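Local coordinates for YfkN protein (Bacillus subtilis subsp. subtilis, PDB 3GVE) that belongs to the calcineurin-like phosphoesterase family of metalloproteins and holds a manganese(II) ion and a magnesium ion side by side, at residues A[62-67]-A[214-219]; A[130-135]-A[166-171]. All coordinates share one frame; numbering follows the deposited sequence.

Contact 1: residues A[62-67]-A[214-219]. With MG (magnesium ion), chain D; MN (manganese (II) ion), chain C.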
ATOM      1  N   ASN A  62      15.348  -3.527  -9.816  1.00  6.73           N
ATOM      2  CA  ASN A  62      14.772  -2.471 -10.640  1.00  7.43           C
ATOM      3  C   ASN A  62      14.256  -1.216  -9.932  1.00  7.50           C
ATOM      4  O   ASN A  62      13.557  -0.424 -10.544  1.00  8.11           O
ATOM      5  CB  ASN A  62      13.663  -3.064 -11.518  1.00  8.03           C
ATOM      6  CG  ASN A  62      13.500  -2.317 -12.841  1.00  8.24           C
ATOM      7  OD1 ASN A  62      14.477  -1.932 -13.470  1.00  9.61           O
ATOM      8  ND2 ASN A  62      12.240  -2.135 -13.269  1.00  8.75           N
ATOM      9  N   GLY A  63      14.623  -1.031  -8.663  1.00  7.85           N
ATOM     10  CA  GLY A  63      14.271   0.185  -7.943  1.00  8.27           C
ATOM     11  C   GLY A  63      12.972   0.114  -7.150  1.00  7.61           C
ATOM     12  O   GLY A  63      12.317  -0.912  -7.107  1.00  7.90           O
ATOM     13  N   ASP A  64      12.612   1.232  -6.522  1.00  7.53           N
ATOM     14  CA  ASP A  64      11.585   1.283  -5.454  1.00  7.97           C
ATOM     15  C   ASP A  64      11.933   0.219  -4.393  1.00  7.85           C
ATOM     16  O   ASP A  64      11.139  -0.646  -4.043  1.00  8.67           O
ATOM     17  CB  ASP A  64      10.153   1.120  -6.002  1.00  7.65           C
ATOM     18  CG  ASP A  64       9.514   2.440  -6.369  1.00  7.76           C
ATOM     19  OD1 ASP A  64      10.249   3.447  -6.430  1.00  8.81           O
ATOM     20  OD2 ASP A  64       8.287   2.434  -6.619  1.00  8.50           O
ATOM     21  N   LEU A  65      13.165   0.320  -3.907  1.00  7.92           N
ATOM     22  CA  LEU A  65      13.800  -0.667  -3.036  1.00  8.12           C
ATOM     23  C   LEU A  65      13.924  -0.234  -1.566  1.00  8.29           C
ATOM     24  O   LEU A  65      13.656  -1.014  -0.676  1.00  9.13           O
ATOM     25  CB  LEU A  65      15.191  -0.990  -3.590  1.00  8.68           C
ATOM     26  CG  LEU A  65      16.102  -1.822  -2.683  1.00  8.58           C
ATOM     27  CD1 LEU A  65      15.566  -3.224  -2.549  1.00  9.33           C
ATOM     28  CD2 LEU A  65      17.547  -1.834  -3.250  1.00  9.60           C
ATOM     29  N   ILE A  66      14.346   1.002  -1.334  1.00  8.83           N
ATOM     30  CA  ILE A  66      14.763   1.422  -0.005  1.00  9.29           C
ATOM     31  C   ILE A  66      13.692   2.115   0.826  1.00  9.82           C
ATOM     32  O   ILE A  66      13.935   2.462   1.973  1.00 11.24           O
ATOM     33  CB  ILE A  66      16.014   2.335  -0.082  1.00 10.04           C
ATOM     34  CG1 ILE A  66      15.654   3.712  -0.667  1.00 10.41           C
ATOM     35  CG2 ILE A  66      17.129   1.646  -0.861  1.00 11.51           C
ATOM     36  CD1 ILE A  66      16.815   4.708  -0.675  1.00 11.69           C
ATOM     37  N   GLN A  67      12.518   2.318   0.250  1.00  9.51           N
ATOM     38  CA  GLN A  67      11.442   3.062   0.898  1.00  9.87           C
ATOM     39  C   GLN A  67      10.132   2.306   0.796  1.00 10.03           C
ATOM     40  O   GLN A  67       9.884   1.622  -0.173  1.00 10.74           O
ATOM     41  CB  GLN A  67      11.286   4.417   0.205  1.00 11.04           C
ATOM     42  CG  GLN A  67      10.325   5.378   0.908  1.00 12.02           C
ATOM     43  CD  GLN A  67       8.843   5.150   0.596  1.00 12.36           C
ATOM     44  OE1 GLN A  67       7.975   5.580   1.350  1.00 15.90           O
ATOM     45  NE2 GLN A  67       8.560   4.519  -0.503  1.00 11.68           N
ATOM     46  N   LEU A 214      17.370  -1.521 -16.878  1.00  8.01           N
ATOM     47  CA  LEU A 214      16.648  -1.509 -15.626  1.00  7.81           C
ATOM     48  C   LEU A 214      15.681  -0.322 -15.718  1.00  7.42           C
ATOM     49  O   LEU A 214      15.975   0.789 -15.327  1.00  8.18           O
ATOM     50  CB  LEU A 214      17.635  -1.413 -14.466  1.00  8.22           C
ATOM     51  CG  LEU A 214      18.767  -2.461 -14.525  1.00  8.70           C
ATOM     52  CD1 LEU A 214      19.734  -2.301 -13.373  1.00  9.62           C
ATOM     53  CD2 LEU A 214      18.258  -3.890 -14.586  1.00  9.47           C
ATOM     54  N   ALA A 215      14.529  -0.603 -16.312  1.00  7.74           N
ATOM     55  CA  ALA A 215      13.569   0.427 -16.644  1.00  8.40           C
ATOM     56  C   ALA A 215      12.513   0.521 -15.560  1.00  7.14           C
ATOM     57  O   ALA A 215      11.579  -0.251 -15.533  1.00  7.41           O
ATOM     58  CB  ALA A 215      12.935   0.114 -17.996  1.00  9.48           C
ATOM     59  N   HIS A 216      12.688   1.483 -14.660  1.00  7.68           N
ATOM     60  CA  HIS A 216      11.710   1.659 -13.581  1.00  7.53           C
ATOM     61  C   HIS A 216      10.538   2.450 -14.131  1.00  7.36           C
ATOM     62  O   HIS A 216      10.413   3.647 -13.943  1.00  8.28           O
ATOM     63  CB  HIS A 216      12.243   2.307 -12.292  1.00  8.00           C
ATOM     64  CG  HIS A 216      11.253   2.205 -11.168  1.00  7.54           C
ATOM     65  ND1 HIS A 216      11.199   1.107 -10.343  1.00  8.45           N
ATOM     66  CD2 HIS A 216      10.192   2.976 -10.831  1.00  8.02           C
ATOM     67  CE1 HIS A 216      10.178   1.226  -9.515  1.00  8.55           C
ATOM     68  NE2 HIS A 216       9.554   2.356  -9.784  1.00  8.81           N
ATOM     69  N   THR A 217       9.689   1.714 -14.828  1.00  7.68           N
ATOM     70  CA  THR A 217       8.600   2.279 -15.610  1.00  8.33           C
ATOM     71  C   THR A 217       7.799   1.093 -16.132  1.00  7.29           C
ATOM     72  O   THR A 217       8.341   0.042 -16.360  1.00  8.55           O
ATOM     73  CB  THR A 217       9.154   3.180 -16.749  1.00  8.77           C
ATOM     74  OG1 THR A 217       8.083   3.837 -17.431  1.00  9.11           O
ATOM     75  CG2 THR A 217      10.004   2.391 -17.753  1.00 10.38           C
ATOM     76  N   GLY A 218       6.499   1.285 -16.289  1.00  8.12           N
ATOM     77  CA  GLY A 218       5.602   0.216 -16.665  1.00  8.44           C
ATOM     78  C   GLY A 218       5.284   0.185 -18.141  1.00  8.26           C
ATOM     79  O   GLY A 218       5.943   0.800 -18.959  1.00  8.91           O
ATOM     80  N   ILE A 219       4.219  -0.544 -18.445  1.00  8.11           N
ATOM     81  CA  ILE A 219       3.854  -0.957 -19.790  1.00  8.58           C
ATOM     82  C   ILE A 219       2.475  -0.430 -20.127  1.00  9.40           C
ATOM     83  O   ILE A 219       1.561  -0.566 -19.336  1.00 12.03           O
ATOM     84  CB  ILE A 219       3.819  -2.520 -19.892  1.00  9.81           C
ATOM     85  CG1 ILE A 219       5.207  -3.121 -19.632  1.00 10.54           C
ATOM     86  CG2 ILE A 219       3.234  -2.965 -21.229  1.00 11.83           C
ATOM     87  CD1 ILE A 219       5.199  -4.604 -19.254  1.00 11.44           C
TER
HETATM   88 MG    MG D 403       7.734   3.390  -8.774  1.00  8.74          MG
HETATM   89 MN    MN C 402       6.567   0.960  -6.400  1.00  9.50          MN
HETATM   90  O   HOH W   1       5.768   2.112  -8.099  1.00  9.99           O
HETATM   91  O   HOH W   2       5.298   2.528  -5.411  1.00 11.75           O

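Contact 2: residues A[130-135]-A[166-171]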
ATOM      1  N   VAL A 130      22.711   2.335 -11.429  1.00  8.45           N
ATOM      2  CA  VAL A 130      22.803   3.170 -12.613  1.00  8.53           C
ATOM      3  C   VAL A 130      21.513   3.939 -12.851  1.00  7.92           C
ATOM      4  O   VAL A 130      20.431   3.483 -12.514  1.00  9.06           O
ATOM      5  CB  VAL A 130      23.170   2.327 -13.880  1.00 10.10           C
ATOM      6  CG1 VAL A 130      24.613   1.782 -13.745  1.00 11.04           C
ATOM      7  CG2 VAL A 130      22.177   1.171 -14.092  1.00 10.16           C
ATOM      8  N   ASN A 131      21.651   5.103 -13.459  1.00  8.13           N
ATOM      9  CA  ASN A 131      20.524   5.876 -13.949  1.00  8.40           C
ATOM     10  C   ASN A 131      21.012   6.862 -15.010  1.00  8.45           C
ATOM     11  O   ASN A 131      21.972   7.571 -14.751  1.00  9.10           O
ATOM     12  CB  ASN A 131      19.821   6.628 -12.824  1.00  8.61           C
ATOM     13  CG  ASN A 131      18.832   7.635 -13.369  1.00  8.02           C
ATOM     14  OD1 ASN A 131      19.202   8.755 -13.676  1.00  9.08           O
ATOM     15  ND2 ASN A 131      17.594   7.220 -13.561  1.00  8.54           N
ATOM     16  N   ALA A 132      20.368   6.865 -16.155  1.00  9.01           N
ATOM     17  CA  ALA A 132      20.840   7.642 -17.283  1.00  9.10           C
ATOM     18  C   ALA A 132      20.085   8.939 -17.486  1.00  9.32           C
ATOM     19  O   ALA A 132      20.599   9.826 -18.146  1.00 10.45           O
ATOM     20  CB  ALA A 132      20.781   6.797 -18.565  1.00 10.09           C
ATOM     21  N   ASN A 133      18.870   9.048 -16.960  1.00  9.30           N
ATOM     22  CA  ASN A 133      18.013  10.188 -17.314  1.00  8.75           C
ATOM     23  C   ASN A 133      17.901  11.339 -16.312  1.00  8.13           C
ATOM     24  O   ASN A 133      17.500  12.425 -16.679  1.00  9.41           O
ATOM     25  CB  ASN A 133      16.638   9.728 -17.868  1.00  8.55           C
ATOM     26  CG  ASN A 133      15.722   9.059 -16.822  1.00  8.75           C
ATOM     27  OD1 ASN A 133      16.169   8.361 -15.924  1.00  8.80           O
ATOM     28  ND2 ASN A 133      14.419   9.255 -16.987  1.00  9.25           N
ATOM     29  N   VAL A 134      18.277  11.121 -15.060  1.00  8.73           N
ATOM     30  CA  VAL A 134      18.323  12.224 -14.107  1.00  9.28           C
ATOM     31  C   VAL A 134      19.618  13.010 -14.291  1.00  9.88           C
ATOM     32  O   VAL A 134      20.686  12.447 -14.270  1.00  9.38           O
ATOM     33  CB  VAL A 134      18.198  11.747 -12.638  1.00  9.68           C
ATOM     34  CG1 VAL A 134      18.162  12.960 -11.680  1.00 10.02           C
ATOM     35  CG2 VAL A 134      16.938  10.901 -12.469  1.00 10.59           C
ATOM     36  N   LYS A 135      19.481  14.317 -14.484  1.00 10.54           N
ATOM     37  CA  LYS A 135      20.625  15.177 -14.757  1.00 11.51           C
ATOM     38  C   LYS A 135      20.709  16.364 -13.789  1.00 11.27           C
ATOM     39  O   LYS A 135      19.745  16.726 -13.153  1.00 11.83           O
ATOM     40  CB  LYS A 135      20.574  15.636 -16.219  1.00 12.54           C
ATOM     41  CG  LYS A 135      20.805  14.469 -17.188  1.00 14.69           C
ATOM     42  CD  LYS A 135      20.739  14.901 -18.649  1.00 16.74           C
ATOM     43  CE  LYS A 135      20.895  13.736 -19.591  1.00 18.76           C
ATOM     44  NZ  LYS A 135      20.918  14.198 -20.991  1.00 20.11           N
ATOM     45  N   GLY A 166      26.315  -4.634 -20.352  1.00 10.26           N
ATOM     46  CA  GLY A 166      26.030  -3.282 -19.923  1.00  9.88           C
ATOM     47  C   GLY A 166      24.706  -3.150 -19.188  1.00  9.72           C
ATOM     48  O   GLY A 166      23.739  -3.853 -19.562  1.00 10.76           O
ATOM     49  N   TYR A 167      24.635  -2.299 -18.196  1.00  9.62           N
ATOM     50  CA  TYR A 167      23.382  -2.014 -17.533  1.00  9.41           C
ATOM     51  C   TYR A 167      23.125  -0.529 -17.669  1.00  8.63           C
ATOM     52  O   TYR A 167      24.010   0.277 -17.447  1.00  9.99           O
ATOM     53  CB  TYR A 167      23.468  -2.372 -16.054  1.00 10.14           C
ATOM     54  CG  TYR A 167      23.880  -3.807 -15.768  1.00  9.88           C
ATOM     55  CD1 TYR A 167      22.943  -4.822 -15.646  1.00 10.39           C
ATOM     56  CD2 TYR A 167      25.220  -4.131 -15.602  1.00 11.67           C
ATOM     57  CE1 TYR A 167      23.339  -6.127 -15.379  1.00 11.05           C
ATOM     58  CE2 TYR A 167      25.617  -5.425 -15.323  1.00 11.97           C
ATOM     59  CZ  TYR A 167      24.676  -6.416 -15.211  1.00 11.41           C
ATOM     60  OH  TYR A 167      25.086  -7.701 -14.928  1.00 12.86           O
ATOM     61  N   ILE A 168      21.889  -0.195 -17.994  1.00  8.80           N
ATOM     62  CA  ILE A 168      21.426   1.185 -18.044  1.00  8.52           C
ATOM     63  C   ILE A 168      20.101   1.250 -17.295  1.00  8.58           C
ATOM     64  O   ILE A 168      19.331   0.315 -17.329  1.00 10.18           O
ATOM     65  CB  ILE A 168      21.259   1.677 -19.514  1.00  9.07           C
ATOM     66  CG1 ILE A 168      20.887   3.168 -19.565  1.00 10.04           C
ATOM     67  CG2 ILE A 168      20.243   0.817 -20.293  1.00  9.86           C
ATOM     68  CD1 ILE A 168      20.982   3.792 -20.985  1.00 11.03           C
ATOM     69  N   GLY A 169      19.845   2.359 -16.622  1.00  8.36           N
ATOM     70  CA  GLY A 169      18.619   2.488 -15.837  1.00  8.33           C
ATOM     71  C   GLY A 169      17.871   3.777 -16.115  1.00  7.85           C
ATOM     72  O   GLY A 169      18.456   4.764 -16.485  1.00  8.49           O
ATOM     73  N   PHE A 170      16.564   3.733 -15.896  1.00  7.97           N
ATOM     74  CA  PHE A 170      15.643   4.856 -16.121  1.00  8.57           C
ATOM     75  C   PHE A 170      14.613   4.986 -15.012  1.00  8.10           C
ATOM     76  O   PHE A 170      14.156   3.994 -14.475  1.00  8.65           O
ATOM     77  CB  PHE A 170      14.890   4.695 -17.454  1.00  9.62           C
ATOM     78  CG  PHE A 170      15.776   4.349 -18.597  1.00  9.54           C
ATOM     79  CD1 PHE A 170      16.544   5.318 -19.224  1.00  9.65           C
ATOM     80  CD2 PHE A 170      15.862   3.051 -19.030  1.00 10.71           C
ATOM     81  CE1 PHE A 170      17.374   4.983 -20.272  1.00 10.90           C
ATOM     82  CE2 PHE A 170      16.685   2.710 -20.083  1.00 10.99           C
ATOM     83  CZ  PHE A 170      17.450   3.684 -20.708  1.00 11.60           C
ATOM     84  N   VAL A 171      14.241   6.224 -14.711  1.00  8.36           N
ATOM     85  CA  VAL A 171      13.199   6.526 -13.727  1.00  7.85           C
ATOM     86  C   VAL A 171      12.160   7.460 -14.368  1.00  8.22           C
ATOM     87  O   VAL A 171      12.466   8.166 -15.310  1.00  9.24           O
ATOM     88  CB  VAL A 171      13.824   7.157 -12.437  1.00  8.77           C
ATOM     89  CG1 VAL A 171      14.266   8.599 -12.698  1.00  9.66           C
ATOM     90  CG2 VAL A 171      12.861   7.087 -11.251  1.00  9.74           C
TER

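Contact 1: residues A[62-67]-A[214-219]
The imidazole of His216 reaches edge-on between the Asn62 carbonyl and the magnesium ion, one ring nitrogen to each. ND1 donates to Asn62 O over 2.8 Å, with an N-H...O angle of 153°. The carbonyl oxygen lies in the plane of the imidazole, while ND1 stands somewhat tilted from the carbonyl plane. This bond and that of NE2 to the magnesium ion, 2.3 Å long, together fix the rotation of the ring; Asn62 is thus a second-shell residue that positions a first-shell ligand, and its carbonyl would be expected to make the imidazole more electron-rich. With CG anti to the backbone N (chi1 -169°), the ring is carried from the end of strand 210-215 to the 62-67 loop.

The Asp64 side chain crosses that of His216 at about a right angle, the carboxylate and ring planes standing 52° apart. Its OD2 bridges the metals, 2.4 Å from magnesium and 2.3 Å from manganese, and a water molecule bridges the same pair; His109 is a further polar partner of the carboxylate. Such a shared carboxylate is characteristic of the two-metal centre of calcineurin-like phosphoesterases. Asp19, His21 and His251 complete the protein ligands of manganese, Asn108 and His249 those of magnesium.

Farther from the ions, the Asn62 amide lies against the strand end at Leu214 and Ala215. ND2 gives a nearly straight bond of 3.0 Å to Ala215 O, approaching from above the carbonyl plane, and OD1 comes 3.0 Å from Leu214 C, beside its CB.

All of this is buried. The loop carrying Asn62 and Asp64 runs from strand 57-61 to helix 70-85, and His216 directly follows strand 210-215. Strand 244-247 packs on Asn62, Leu214 and Ala215, and helix 232-238 covers Ala215 and Thr217.

Contact 2: residues A[130-135]-A[166-171]
The amide of Asn133 meets the backbone of Val171 through both of its polar atoms, and the partner of ND2, Val171 O, lies in the amide plane. That bond is nearly straight, 2.8 Å long with an N-H...O angle of 174°. Beside it stands an Asx motif: Asn131 OD1 accepts from Val134 N, on a lone pair in the carbonyl plane, and the bond closes the turn before strand 134-135. Asn133 OD1 receives Val171 N at 3.1 Å, so that the side chain engages the backbone N-H and C=O of the residue just after strand 160-170. Asn131 ND2 donates to Asn133 OD1 over 3.0 Å, nearly in line with its C=O, the acceptor standing out of the Asn131 amide plane. Two donors thus grip Asn133 OD1, and Asn133 ND2 has a second acceptor in Gln190 O. Near the Phe170 ring, Ala132 CB comes obliquely to CE1.

Between these amides and Val130, Ala132 N bonds to Gly169 O. Val130 CG2 lies over the backbone of Ile168 and Gly169, where glycine leaves the carbonyl of Val130 the space a CB would take. Helix 192-205 touches Ala132, Asn133, Ile168 and Phe170. At the opposite end from Val130, methyl meets methyl, with Val134 CG2 3.5 Å from Val171 CG1.

From the N terminus, the chain first supplies 62-67, in the loop after strand 57-61 that carries a ligand of both metals. It then passes through 130-135 and returns at 166-171, where contact 2 closes a short loop of 30 residues containing strand 146-154. Only later does 214-219 come back to 62-67, so contact 1 closes a much longer loop that encloses contact 2 entirely. Their centres lie about 11 Å apart. Strands 160-170 and 210-215 run parallel as neighbours in one sheet, probably hydrogen-bonded from Leu214 N to Ile168 O and from His216 N to Phe170 O. The shared sheet thereby joins the 130-135 turn to the metal centre.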